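Local atomic coordinates of dehydrogenase (Chromobacterium violaceum, PDB entry 3Q2I), a protein that probably oxidises the sugar ring of UDP-N-acetylglucosaminuronic acid with NAD+ as coenzyme, a step towards 2,3-diacetamido-2,3-dideoxy-D-mannuronic acid. Residues 17-22 with 77-82; 41-46 with 62-67; 100-105 with 127-132. All blocks are in the same frame, centred on the assembly; numbering follows the deposited sequence.

Contact 1 of 3, residues 17-22 with 77-82; sequences ALVGCG and DIVILT. With NAI (1,4-dihydronicotinamide adenine dinucleotide), chain B.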
loop_
_atom_site.group_PDB
_atom_site.type_symbol
_atom_site.label_atom_id
_atom_site.label_comp_id
_atom_site.label_asym_id
_atom_site.label_seq_id
_atom_site.Cartn_x
_atom_site.Cartn_y
_atom_site.Cartn_z
ATOM N N ALA A 17 25.175 38.170 -20.729
ATOM C CA ALA A 17 23.975 38.415 -21.517
ATOM C C ALA A 17 22.802 38.048 -20.599
ATOM O O ALA A 17 22.980 37.265 -19.625
ATOM C CB ALA A 17 23.937 37.557 -22.766
ATOM N N LEU A 18 21.652 38.680 -20.821
ATOM C CA LEU A 18 20.515 38.380 -19.958
ATOM C C LEU A 18 19.230 38.122 -20.739
ATOM O O LEU A 18 18.916 38.808 -21.710
ATOM C CB LEU A 18 20.299 39.473 -18.913
ATOM C CG LEU A 18 19.072 39.487 -17.979
ATOM C CD1 LEU A 18 19.382 40.032 -16.632
ATOM C CD2 LEU A 18 17.795 40.080 -18.576
ATOM N N VAL A 19 18.462 37.111 -20.338
ATOM C CA VAL A 19 17.188 36.853 -21.004
ATOM C C VAL A 19 16.044 36.911 -19.997
ATOM O O VAL A 19 16.144 36.338 -18.898
ATOM C CB VAL A 19 17.196 35.508 -21.801
ATOM C CG1 VAL A 19 17.599 34.345 -20.928
ATOM C CG2 VAL A 19 15.893 35.268 -22.516
ATOM N N GLY A 20 15.026 37.683 -20.351
ATOM C CA GLY A 20 13.906 37.953 -19.438
ATOM C C GLY A 20 13.969 39.264 -18.680
ATOM O O GLY A 20 14.451 39.370 -17.560
ATOM N N CYS A 21 13.487 40.308 -19.354
ATOM C CA CYS A 21 13.742 41.636 -18.862
ATOM C C CYS A 21 12.524 42.057 -18.025
ATOM O O CYS A 21 11.793 42.994 -18.393
ATOM C CB CYS A 21 13.828 42.583 -20.069
ATOM S SG CYS A 21 15.383 42.360 -20.978
ATOM N N GLY A 22 12.260 41.322 -16.949
ATOM C CA GLY A 22 11.168 41.683 -16.030
ATOM C C GLY A 22 11.590 42.242 -14.689
ATOM O O GLY A 22 12.601 42.953 -14.555
ATOM N N ASP A 77 30.312 35.674 -21.680
ATOM C CA ASP A 77 30.878 34.542 -20.940
ATOM C C ASP A 77 29.722 33.763 -20.264
ATOM O O ASP A 77 29.741 32.536 -20.232
ATOM C CB ASP A 77 31.824 35.066 -19.864
ATOM C CG ASP A 77 33.054 35.750 -20.458
ATOM O OD1 ASP A 77 33.714 35.089 -21.269
ATOM O OD2 ASP A 77 33.279 36.934 -20.171
ATOM N N ILE A 78 28.793 34.509 -19.686
ATOM C CA ILE A 78 27.661 33.959 -18.913
ATOM C C ILE A 78 26.325 34.491 -19.434
ATOM O O ILE A 78 26.200 35.672 -19.768
ATOM C CB ILE A 78 27.795 34.405 -17.472
ATOM C CG1 ILE A 78 29.056 33.745 -16.929
ATOM C CG2 ILE A 78 26.455 34.110 -16.668
ATOM C CD1 ILE A 78 29.496 34.220 -15.575
ATOM N N VAL A 79 25.313 33.626 -19.506
ATOM C CA VAL A 79 23.968 33.996 -19.950
ATOM C C VAL A 79 23.099 33.881 -18.707
ATOM O O VAL A 79 23.138 32.846 -18.024
ATOM C CB VAL A 79 23.390 33.087 -21.057
ATOM C CG1 VAL A 79 21.947 33.504 -21.419
ATOM C CG2 VAL A 79 24.224 33.208 -22.347
ATOM N N ILE A 80 22.393 34.949 -18.368
ATOM C CA ILE A 80 21.657 35.044 -17.105
ATOM C C ILE A 80 20.193 34.764 -17.456
ATOM O O ILE A 80 19.654 35.317 -18.432
ATOM C CB ILE A 80 21.711 36.473 -16.558
ATOM C CG1 ILE A 80 23.172 36.889 -16.278
ATOM C CG2 ILE A 80 20.874 36.593 -15.321
ATOM C CD1 ILE A 80 23.399 38.410 -16.457
ATOM N N LEU A 81 19.546 33.861 -16.701
ATOM C CA LEU A 81 18.150 33.506 -16.996
ATOM C C LEU A 81 17.214 34.116 -15.944
ATOM O O LEU A 81 17.202 33.688 -14.778
ATOM C CB LEU A 81 17.993 31.964 -16.935
ATOM C CG LEU A 81 18.968 31.225 -17.835
ATOM C CD1 LEU A 81 18.626 29.695 -17.790
ATOM C CD2 LEU A 81 18.888 31.734 -19.243
ATOM N N THR A 82 16.477 35.160 -16.327
ATOM C CA THR A 82 15.556 35.846 -15.432
ATOM C C THR A 82 14.134 35.797 -16.052
ATOM O O THR A 82 13.301 36.703 -15.882
ATOM C CB THR A 82 16.018 37.308 -15.138
ATOM O OG1 THR A 82 16.370 37.913 -16.384
ATOM C CG2 THR A 82 17.172 37.383 -14.166
HETATM P PA NAI B . 8.507 38.689 -14.709
HETATM O O1A NAI B . 7.220 38.166 -15.201
HETATM O O2A NAI B . 8.569 40.152 -14.085
HETATM O O5B NAI B . 9.651 38.650 -15.798
HETATM C C5B NAI B . 9.205 37.996 -16.952
HETATM C C4B NAI B . 10.169 38.325 -18.084
HETATM O O4B NAI B . 10.525 37.203 -18.911
HETATM C C3B NAI B . 9.149 39.161 -18.860
HETATM O O3B NAI B . 9.701 40.439 -19.206
HETATM C C2B NAI B . 8.688 38.252 -20.012
HETATM O O2B NAI B . 8.262 38.946 -21.178
HETATM C C1B NAI B . 10.024 37.505 -20.240
HETATM N N9A NAI B . 9.893 36.307 -21.035
HETATM C C8A NAI B . 8.931 35.334 -20.905
HETATM N N7A NAI B . 9.191 34.379 -21.753
HETATM C C5A NAI B . 10.377 34.621 -22.405
HETATM C C6A NAI B . 11.130 33.976 -23.408
HETATM N N6A NAI B . 10.754 32.761 -23.941
HETATM N N1A NAI B . 12.253 34.568 -23.848
HETATM C C2A NAI B . 12.616 35.735 -23.357
HETATM N N3A NAI B . 11.959 36.407 -22.415
HETATM C C4A NAI B . 10.813 35.871 -21.945
HETATM O O3 NAI B . 9.039 37.688 -13.590
HETATM P PN NAI B . 10.104 37.929 -12.495
HETATM O O1N NAI B . 9.462 38.247 -11.175
HETATM O O2N NAI B . 11.272 38.856 -12.910
HETATM O O5D NAI B . 10.652 36.454 -12.076
HETATM C C5D NAI B . 11.646 36.061 -12.994
HETATM C C4D NAI B . 12.423 34.852 -12.482
HETATM O O4D NAI B . 13.152 35.339 -11.343
HETATM C C3D NAI B . 11.543 33.716 -11.888
HETATM O O3D NAI B . 12.258 32.499 -12.115
HETATM C C2D NAI B . 11.547 34.003 -10.382
HETATM O O2D NAI B . 11.440 32.814 -9.603
HETATM C C1D NAI B . 12.951 34.628 -10.135
HETATM N N1N NAI B . 12.991 35.498 -8.981
HETATM C C2N NAI B . 13.941 35.336 -8.084
HETATM C C3N NAI B . 13.995 36.093 -6.907
HETATM C C7N NAI B . 15.087 35.921 -5.924
HETATM O O7N NAI B . 15.017 36.184 -4.738
HETATM N N7N NAI B . 16.294 35.426 -6.330
HETATM C C4N NAI B . 12.925 36.979 -6.668
HETATM C C5N NAI B . 12.013 37.188 -7.688
HETATM C C6N NAI B . 12.048 36.435 -8.834
#
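Backbone hydrogen bonds join Ala17 and Val19 to the chain from Ile78 to Thr82, as parallel strands require. The N-H of Ala17 goes to Ile78 O, and the carbonyl answers one step on, Ala17 O receiving Ile80 N at 2.7 Å. Val19 repeats the pattern with Ile80 O and Thr82 N.

Apolar side chains meet on both faces. On one, Leu18 crosses Ile80 obliquely, its CD1 4.0 Å from Ile80 CG2; on the other, Val19 and Leu81 lie side by side, with Val19 CG1 pressed to 3.4 Å from Leu81 CD2. Beta-branched valine and isoleucine favour the extended backbone, and with leucine they bury only hydrocarbon. The pairing sets the first strand of a Rossmann fold beside the fourth, at the centre of the sheet. Gly20 and Gly22 fit the glycine-rich GxGxxA pattern of such folds, and Gly20, with phi at 98°, has a backbone that would press any beta carbon against Val19 O and Thr82 O.

Polar side-chain contact is confined to Thr82. With chi1 at 47° its OG1 sits between its own N and carbonyl carbon and faces two carbonyls, 2.7 Å from Gly20 O and 3.0 Å from Val19 O, which compete for one hydroxyl proton.

At the strand ends Val19 CG2 touches C2A of the coenzyme's adenine at 3.4 Å, and Gly22 CA lies as close to O5B, the ester oxygen between ribose and phosphate.

Contact 2 of 3, residues 41-46 with 62-67; sequences LIDVCD and RGHASL. With NAI (1,4-dihydronicotinamide adenine dinucleotide), chain B.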
loop_
_atom_site.group_PDB
_atom_site.type_symbol
_atom_site.label_atom_id
_atom_site.label_comp_id
_atom_site.label_asym_id
_atom_site.label_seq_id
_atom_site.Cartn_x
_atom_site.Cartn_y
_atom_site.Cartn_z
ATOM N N LEU A 41 27.297 44.148 -19.169
ATOM C CA LEU A 41 26.135 43.514 -19.772
ATOM C C LEU A 41 26.050 43.954 -21.227
ATOM O O LEU A 41 25.782 45.124 -21.506
ATOM C CB LEU A 41 24.875 43.905 -18.986
ATOM C CG LEU A 41 23.563 43.336 -19.523
ATOM C CD1 LEU A 41 23.493 41.821 -19.299
ATOM C CD2 LEU A 41 22.502 44.024 -18.669
ATOM N N ILE A 42 26.246 43.029 -22.156
ATOM C CA ILE A 42 26.383 43.361 -23.563
ATOM C C ILE A 42 25.189 42.988 -24.432
ATOM O O ILE A 42 25.091 43.432 -25.576
ATOM C CB ILE A 42 27.685 42.763 -24.166
ATOM C CG1 ILE A 42 27.767 41.263 -23.839
ATOM C CG2 ILE A 42 28.909 43.398 -23.510
ATOM C CD1 ILE A 42 28.637 40.453 -24.800
ATOM N N ASP A 43 24.271 42.152 -23.919
ATOM C CA ASP A 43 23.164 41.715 -24.741
ATOM C C ASP A 43 21.979 41.383 -23.818
ATOM O O ASP A 43 22.209 40.844 -22.735
ATOM C CB ASP A 43 23.555 40.442 -25.489
ATOM C CG ASP A 43 24.590 40.703 -26.556
ATOM O OD1 ASP A 43 24.177 41.149 -27.656
ATOM O OD2 ASP A 43 25.784 40.469 -26.276
ATOM N N VAL A 44 20.779 41.788 -24.218
ATOM C CA VAL A 44 19.566 41.517 -23.432
ATOM C C VAL A 44 18.514 40.969 -24.373
ATOM O O VAL A 44 18.510 41.219 -25.590
ATOM C CB VAL A 44 19.027 42.719 -22.627
ATOM C CG1 VAL A 44 19.940 43.080 -21.497
ATOM C CG2 VAL A 44 18.718 43.937 -23.553
ATOM N N CYS A 45 17.603 40.148 -23.820
ATOM C CA CYS A 45 16.625 39.472 -24.647
ATOM C C CYS A 45 15.279 39.454 -23.914
ATOM O O CYS A 45 15.234 39.164 -22.712
ATOM C CB CYS A 45 17.049 38.020 -24.898
ATOM S SG CYS A 45 15.789 37.056 -25.742
ATOM N N ASP A 46 14.216 39.794 -24.640
ATOM C CA ASP A 46 12.839 39.648 -24.156
ATOM C C ASP A 46 11.857 39.487 -25.303
ATOM O O ASP A 46 12.014 40.119 -26.373
ATOM C CB ASP A 46 12.444 40.762 -23.173
ATOM C CG ASP A 46 11.292 40.354 -22.256
ATOM O OD1 ASP A 46 10.246 39.937 -22.801
ATOM O OD2 ASP A 46 11.447 40.429 -21.023
ATOM N N ARG A 62 22.942 45.536 -26.410
ATOM C CA ARG A 62 22.144 45.219 -27.582
ATOM C C ARG A 62 20.930 44.383 -27.214
ATOM O O ARG A 62 21.032 43.517 -26.328
ATOM C CB ARG A 62 22.905 44.410 -28.622
ATOM C CG ARG A 62 24.252 44.989 -29.045
ATOM C CD ARG A 62 25.092 43.894 -29.691
ATOM N NE ARG A 62 25.994 44.428 -30.703
ATOM C CZ ARG A 62 27.322 44.397 -30.620
ATOM N NH1 ARG A 62 27.904 43.850 -29.557
ATOM N NH2 ARG A 62 28.052 44.916 -31.603
ATOM N N GLY A 63 19.863 44.561 -27.991
ATOM C CA GLY A 63 18.578 43.879 -27.744
ATOM C C GLY A 63 18.312 42.733 -28.695
ATOM O O GLY A 63 18.687 42.775 -29.866
ATOM N N HIS A 64 17.608 41.692 -28.236
ATOM C CA HIS A 64 17.235 40.605 -29.131
ATOM C C HIS A 64 15.835 40.113 -28.801
ATOM O O HIS A 64 15.470 40.102 -27.629
ATOM C CB HIS A 64 18.198 39.440 -28.905
ATOM C CG HIS A 64 19.638 39.801 -29.085
ATOM N ND1 HIS A 64 20.315 39.556 -30.262
ATOM C CD2 HIS A 64 20.536 40.363 -28.241
ATOM C CE1 HIS A 64 21.566 39.963 -30.137
ATOM N NE2 HIS A 64 21.728 40.450 -28.919
ATOM N N ALA A 65 15.124 39.629 -29.811
ATOM C CA ALA A 65 13.735 39.218 -29.675
ATOM C C ALA A 65 13.552 37.728 -29.362
ATOM O O ALA A 65 12.442 37.315 -29.030
ATOM C CB ALA A 65 12.951 39.568 -30.925
ATOM N N SER A 66 14.594 36.926 -29.563
ATOM C CA SER A 66 14.555 35.534 -29.138
ATOM C C SER A 66 15.883 35.130 -28.510
ATOM O O SER A 66 16.942 35.652 -28.857
ATOM C CB SER A 66 14.167 34.621 -30.293
ATOM O OG SER A 66 15.289 34.332 -31.096
ATOM N N LEU A 67 15.856 34.151 -27.609
ATOM C CA LEU A 67 17.068 33.632 -27.015
ATOM C C LEU A 67 17.965 32.995 -28.071
ATOM O O LEU A 67 19.185 33.162 -28.043
ATOM C CB LEU A 67 16.718 32.620 -25.889
ATOM C CG LEU A 67 17.959 31.902 -25.379
ATOM C CD1 LEU A 67 18.910 32.820 -24.688
ATOM C CD2 LEU A 67 17.496 30.843 -24.359
HETATM P PA NAI B . 8.507 38.689 -14.709
HETATM O O1A NAI B . 7.220 38.166 -15.201
HETATM O O2A NAI B . 8.569 40.152 -14.085
HETATM O O5B NAI B . 9.651 38.650 -15.798
HETATM C C5B NAI B . 9.205 37.996 -16.952
HETATM C C4B NAI B . 10.169 38.325 -18.084
HETATM O O4B NAI B . 10.525 37.203 -18.911
HETATM C C3B NAI B . 9.149 39.161 -18.860
HETATM O O3B NAI B . 9.701 40.439 -19.206
HETATM C C2B NAI B . 8.688 38.252 -20.012
HETATM O O2B NAI B . 8.262 38.946 -21.178
HETATM C C1B NAI B . 10.024 37.505 -20.240
HETATM N N9A NAI B . 9.893 36.307 -21.035
HETATM C C8A NAI B . 8.931 35.334 -20.905
HETATM N N7A NAI B . 9.191 34.379 -21.753
HETATM C C5A NAI B . 10.377 34.621 -22.405
HETATM C C6A NAI B . 11.130 33.976 -23.408
HETATM N N6A NAI B . 10.754 32.761 -23.941
HETATM N N1A NAI B . 12.253 34.568 -23.848
HETATM C C2A NAI B . 12.616 35.735 -23.357
HETATM N N3A NAI B . 11.959 36.407 -22.415
HETATM C C4A NAI B . 10.813 35.871 -21.945
HETATM O O3 NAI B . 9.039 37.688 -13.590
HETATM P PN NAI B . 10.104 37.929 -12.495
HETATM O O1N NAI B . 9.462 38.247 -11.175
HETATM O O2N NAI B . 11.272 38.856 -12.910
HETATM O O5D NAI B . 10.652 36.454 -12.076
HETATM C C5D NAI B . 11.646 36.061 -12.994
HETATM C C4D NAI B . 12.423 34.852 -12.482
HETATM O O4D NAI B . 13.152 35.339 -11.343
HETATM C C3D NAI B . 11.543 33.716 -11.888
HETATM O O3D NAI B . 12.258 32.499 -12.115
HETATM C C2D NAI B . 11.547 34.003 -10.382
HETATM O O2D NAI B . 11.440 32.814 -9.603
HETATM C C1D NAI B . 12.951 34.628 -10.135
HETATM N N1N NAI B . 12.991 35.498 -8.981
HETATM C C2N NAI B . 13.941 35.336 -8.084
HETATM C C3N NAI B . 13.995 36.093 -6.907
HETATM C C7N NAI B . 15.087 35.921 -5.924
HETATM O O7N NAI B . 15.017 36.184 -4.738
HETATM N N7N NAI B . 16.294 35.426 -6.330
HETATM C C4N NAI B . 12.925 36.979 -6.668
HETATM C C5N NAI B . 12.013 37.188 -7.688
HETATM C C6N NAI B . 12.048 36.435 -8.834
#
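Asp43 and His64 make the close polar pairing between these strands. The ring gives its NE2-H to Asp43 OD1 at 2.8 Å, almost straight at 167°, with the oxygen in the ring plane. The carboxylate is less neatly placed: it is met on its anti side, with the donor 28° out of its plane. Its other oxygen, OD2, is bonded to Thr74 OG1, so both ends of this buried group have partners. Histidine suits the place because it offers an N-H at the edge of its ring, in line with the carboxylate oxygen.

Further along, small Cys45 holds SG anti to its backbone N (chi1 173°), which carries the sulfur to 3.4 Å from Ser66 C. Ser66 is the N-cap of helix 67-73, with OG bonded to Asp69 N. Buried Asp46 points away from the neighbouring strand and accepts both hydroxyls of the adenosine ribose, OD1 from O2B at 2.7 Å and OD2 from O3B, as the acidic residue after the second strand of NAD-binding Rossmann folds commonly does.

Strands 39-45 and 62-64 are successive parallel strands of a beta-alpha-beta unit crossing over through helix 49-59. The second is an edge strand of the Rossmann sheet within this chain. Backbone bonds join them, from Val44 N to Arg62 O at 2.7 Å to the longer Asp46 N to His64 O at 3.3 Å.

Packing thins towards solvent. Exposed Arg62 runs extended beside Asp43, its CD 3.5 Å from OD1, but NE stays 4.8 Å from that oxygen, too far for a salt bridge.

Contact 3 of 3, residues 100-105 with 127-132; sequences FHVMTE and KHLFVV. With NAI (1,4-dihydronicotinamide adenine dinucleotide), chain B.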
loop_
_atom_site.group_PDB
_atom_site.type_symbol
_atom_site.label_atom_id
_atom_site.label_comp_id
_atom_site.label_asym_id
_atom_site.label_seq_id
_atom_site.Cartn_x
_atom_site.Cartn_y
_atom_site.Cartn_z
ATOM N N PHE A 100 27.937 28.258 -23.521
ATOM C CA PHE A 100 27.943 29.315 -22.499
ATOM C C PHE A 100 27.800 28.782 -21.080
ATOM O O PHE A 100 27.036 27.820 -20.846
ATOM C CB PHE A 100 26.808 30.315 -22.737
ATOM C CG PHE A 100 26.874 31.025 -24.073
ATOM C CD1 PHE A 100 27.552 32.240 -24.183
ATOM C CD2 PHE A 100 26.291 30.471 -25.201
ATOM C CE1 PHE A 100 27.623 32.879 -25.408
ATOM C CE2 PHE A 100 26.381 31.108 -26.444
ATOM C CZ PHE A 100 27.051 32.307 -26.534
ATOM N N HIS A 101 28.526 29.367 -20.141
ATOM C CA HIS A 101 28.151 29.340 -18.726
ATOM C C HIS A 101 26.795 29.990 -18.516
ATOM O O HIS A 101 26.394 30.917 -19.247
ATOM C CB HIS A 101 29.194 30.109 -17.897
ATOM C CG HIS A 101 30.603 29.699 -18.174
ATOM N ND1 HIS A 101 31.114 28.473 -17.801
ATOM C CD2 HIS A 101 31.616 30.355 -18.797
ATOM C CE1 HIS A 101 32.397 28.415 -18.116
ATOM N NE2 HIS A 101 32.717 29.533 -18.747
ATOM N N VAL A 102 26.047 29.435 -17.559
ATOM C CA VAL A 102 24.670 29.871 -17.323
ATOM C C VAL A 102 24.544 30.293 -15.874
ATOM O O VAL A 102 25.078 29.646 -14.952
ATOM C CB VAL A 102 23.702 28.698 -17.614
ATOM C CG1 VAL A 102 22.271 29.055 -17.086
ATOM C CG2 VAL A 102 23.670 28.365 -19.081
ATOM N N MET A 103 23.823 31.380 -15.620
ATOM C CA MET A 103 23.452 31.724 -14.258
ATOM C C MET A 103 21.927 31.725 -14.264
ATOM O O MET A 103 21.335 32.537 -14.965
ATOM C CB MET A 103 23.872 33.164 -13.885
ATOM C CG MET A 103 23.357 33.581 -12.507
ATOM S SD MET A 103 23.461 35.381 -12.218
ATOM C CE MET A 103 25.029 35.513 -13.039
ATOM N N THR A 104 21.282 30.808 -13.547
ATOM C CA THR A 104 19.815 30.777 -13.600
ATOM C C THR A 104 19.273 31.373 -12.311
ATOM O O THR A 104 19.811 31.153 -11.221
ATOM C CB THR A 104 19.256 29.322 -13.791
ATOM O OG1 THR A 104 17.813 29.417 -13.792
ATOM C CG2 THR A 104 19.722 28.447 -12.604
ATOM N N GLU A 105 18.224 32.192 -12.426
ATOM C CA GLU A 105 17.465 32.564 -11.250
ATOM C C GLU A 105 16.839 31.301 -10.604
ATOM O O GLU A 105 16.763 30.259 -11.251
ATOM C CB GLU A 105 16.402 33.592 -11.578
ATOM C CG GLU A 105 16.892 35.026 -11.270
ATOM C CD GLU A 105 17.131 35.304 -9.815
ATOM O OE1 GLU A 105 17.709 36.377 -9.466
ATOM O OE2 GLU A 105 16.842 34.466 -8.933
ATOM N N LYS A 127 30.829 23.543 -18.761
ATOM C CA LYS A 127 30.572 24.947 -18.465
ATOM C C LYS A 127 29.857 25.023 -17.137
ATOM O O LYS A 127 29.203 24.051 -16.725
ATOM C CB LYS A 127 29.679 25.572 -19.540
ATOM C CG LYS A 127 30.296 25.564 -20.942
ATOM C CD LYS A 127 31.399 26.616 -21.002
ATOM C CE LYS A 127 32.201 26.467 -22.277
ATOM N NZ LYS A 127 32.972 27.738 -22.389
ATOM N N HIS A 128 30.007 26.146 -16.460
ATOM C CA HIS A 128 29.358 26.367 -15.163
ATOM C C HIS A 128 27.860 26.546 -15.301
ATOM O O HIS A 128 27.375 27.094 -16.283
ATOM C CB HIS A 128 29.926 27.603 -14.461
ATOM C CG HIS A 128 31.354 27.461 -14.049
ATOM N ND1 HIS A 128 31.747 26.745 -12.939
ATOM C CD2 HIS A 128 32.475 28.042 -14.545
ATOM C CE1 HIS A 128 33.056 26.852 -12.795
ATOM N NE2 HIS A 128 33.518 27.642 -13.746
ATOM N N LEU A 129 27.154 26.101 -14.269
ATOM C CA LEU A 129 25.748 26.463 -14.067
ATOM C C LEU A 129 25.711 27.039 -12.647
ATOM O O LEU A 129 25.921 26.340 -11.646
ATOM C CB LEU A 129 24.882 25.197 -14.227
ATOM C CG LEU A 129 23.414 25.391 -13.815
ATOM C CD1 LEU A 129 22.721 26.452 -14.642
ATOM C CD2 LEU A 129 22.709 24.044 -13.991
ATOM N N PHE A 130 25.480 28.348 -12.531
ATOM C CA PHE A 130 25.294 29.026 -11.243
ATOM C C PHE A 130 23.800 29.148 -10.994
ATOM O O PHE A 130 23.067 29.364 -11.947
ATOM C CB PHE A 130 25.808 30.480 -11.375
ATOM C CG PHE A 130 27.279 30.596 -11.737
ATOM C CD1 PHE A 130 28.215 30.660 -10.686
ATOM C CD2 PHE A 130 27.683 30.701 -13.068
ATOM C CE1 PHE A 130 29.612 30.834 -10.974
ATOM C CE2 PHE A 130 29.091 30.887 -13.356
ATOM C CZ PHE A 130 29.999 30.907 -12.303
ATOM N N VAL A 131 23.380 28.974 -9.740
ATOM C CA VAL A 131 21.963 29.150 -9.373
ATOM C C VAL A 131 21.976 30.247 -8.348
ATOM O O VAL A 131 22.736 30.214 -7.372
ATOM C CB VAL A 131 21.383 27.843 -8.771
ATOM C CG1 VAL A 131 19.901 28.092 -8.373
ATOM C CG2 VAL A 131 21.528 26.684 -9.758
ATOM N N VAL A 132 21.091 31.223 -8.523
ATOM C CA VAL A 132 21.046 32.379 -7.643
ATOM C C VAL A 132 20.380 32.078 -6.329
ATOM O O VAL A 132 19.156 31.936 -6.292
ATOM C CB VAL A 132 20.342 33.561 -8.334
ATOM C CG1 VAL A 132 20.283 34.715 -7.367
ATOM C CG2 VAL A 132 20.981 33.901 -9.664
HETATM P PA NAI B . 8.507 38.689 -14.709
HETATM O O1A NAI B . 7.220 38.166 -15.201
HETATM O O2A NAI B . 8.569 40.152 -14.085
HETATM O O5B NAI B . 9.651 38.650 -15.798
HETATM C C5B NAI B . 9.205 37.996 -16.952
HETATM C C4B NAI B . 10.169 38.325 -18.084
HETATM O O4B NAI B . 10.525 37.203 -18.911
HETATM C C3B NAI B . 9.149 39.161 -18.860
HETATM O O3B NAI B . 9.701 40.439 -19.206
HETATM C C2B NAI B . 8.688 38.252 -20.012
HETATM O O2B NAI B . 8.262 38.946 -21.178
HETATM C C1B NAI B . 10.024 37.505 -20.240
HETATM N N9A NAI B . 9.893 36.307 -21.035
HETATM C C8A NAI B . 8.931 35.334 -20.905
HETATM N N7A NAI B . 9.191 34.379 -21.753
HETATM C C5A NAI B . 10.377 34.621 -22.405
HETATM C C6A NAI B . 11.130 33.976 -23.408
HETATM N N6A NAI B . 10.754 32.761 -23.941
HETATM N N1A NAI B . 12.253 34.568 -23.848
HETATM C C2A NAI B . 12.616 35.735 -23.357
HETATM N N3A NAI B . 11.959 36.407 -22.415
HETATM C C4A NAI B . 10.813 35.871 -21.945
HETATM O O3 NAI B . 9.039 37.688 -13.590
HETATM P PN NAI B . 10.104 37.929 -12.495
HETATM O O1N NAI B . 9.462 38.247 -11.175
HETATM O O2N NAI B . 11.272 38.856 -12.910
HETATM O O5D NAI B . 10.652 36.454 -12.076
HETATM C C5D NAI B . 11.646 36.061 -12.994
HETATM C C4D NAI B . 12.423 34.852 -12.482
HETATM O O4D NAI B . 13.152 35.339 -11.343
HETATM C C3D NAI B . 11.543 33.716 -11.888
HETATM O O3D NAI B . 12.258 32.499 -12.115
HETATM C C2D NAI B . 11.547 34.003 -10.382
HETATM O O2D NAI B . 11.440 32.814 -9.603
HETATM C C1D NAI B . 12.951 34.628 -10.135
HETATM N N1N NAI B . 12.991 35.498 -8.981
HETATM C C2N NAI B . 13.941 35.336 -8.084
HETATM C C3N NAI B . 13.995 36.093 -6.907
HETATM C C7N NAI B . 15.087 35.921 -5.924
HETATM O O7N NAI B . 15.017 36.184 -4.738
HETATM N N7N NAI B . 16.294 35.426 -6.330
HETATM C C4N NAI B . 12.925 36.979 -6.668
HETATM C C5N NAI B . 12.013 37.188 -7.688
HETATM C C6N NAI B . 12.048 36.435 -8.834
HETATM O O HOH W 1 26.403 25.970 -18.906
#
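Chi1 of -50° in His101 sets its imidazole beside its own backbone N, with its ND1 edge towards the N-H of His128, while a bend in Lys127 (chi2 -74°) carries the Lys127 side chain across one face of the His101 ring. The strands are the last two of the parallel Rossmann sheet, 101-104 and 129-131, joined by helix 112-125 in a beta-alpha-beta unit. His101 ND1 accepts the N-H of His128 at 2.9 Å, the donor lying in the ring plane, so the side chain supplies a bond ahead of the regular strand pairing. Lys127 makes a CH-pi contact, with CD 3.8 Å from the ring centroid; the aliphatic length of lysine makes this possible. Nearby, one water donates to both Phe100 O and His128 O.

Beyond, the regular backbone bonds begin with Val102 N to His128 O and end with Val132 N to Thr104 O. Val102 CG1 meets Leu129 CD1 at 3.6 Å on one face, where Thr104 CG2 also rests against Val131 CG2. Across the sheet, unbranched Met103 rests its CG against both Phe130 CB and Val132 CG2, 3.7 Å from the latter. Thr104 OG1 turns instead to its neighbour, giving its proton to Glu105 O.

At the strand ends Val132 CB packs 3.7 Å from Glu105 OE2. Glu105 OE1 is bonded to His28 and His304, and OE2 receives the nicotinamide amide N7N at 2.8 Å, with 170° at the hydrogen.

In the fold
From the N terminus, 17-22 takes in the end of strand 14-19 and the turn after it, and contact 1 closes when the chain returns at 77-82. Contact 2, a short loop built round helix 49-59, is nested inside that span. Contact 3 follows in series, closing round helix 112-125, and no loops cross. Across the one six-stranded sheet the order is 62-64, 39-45, 14-19, 78-81, 101-104, 129-131, which places contact 1 in the middle and the others at the two edges. Cys21 N bonded to Asp46 OD2 links contacts 1 and 2; Leu81 N and Met103 O link 1 and 3. All three reach the coenzyme: contact 2 the adenosine end, contact 3 the nicotinamide.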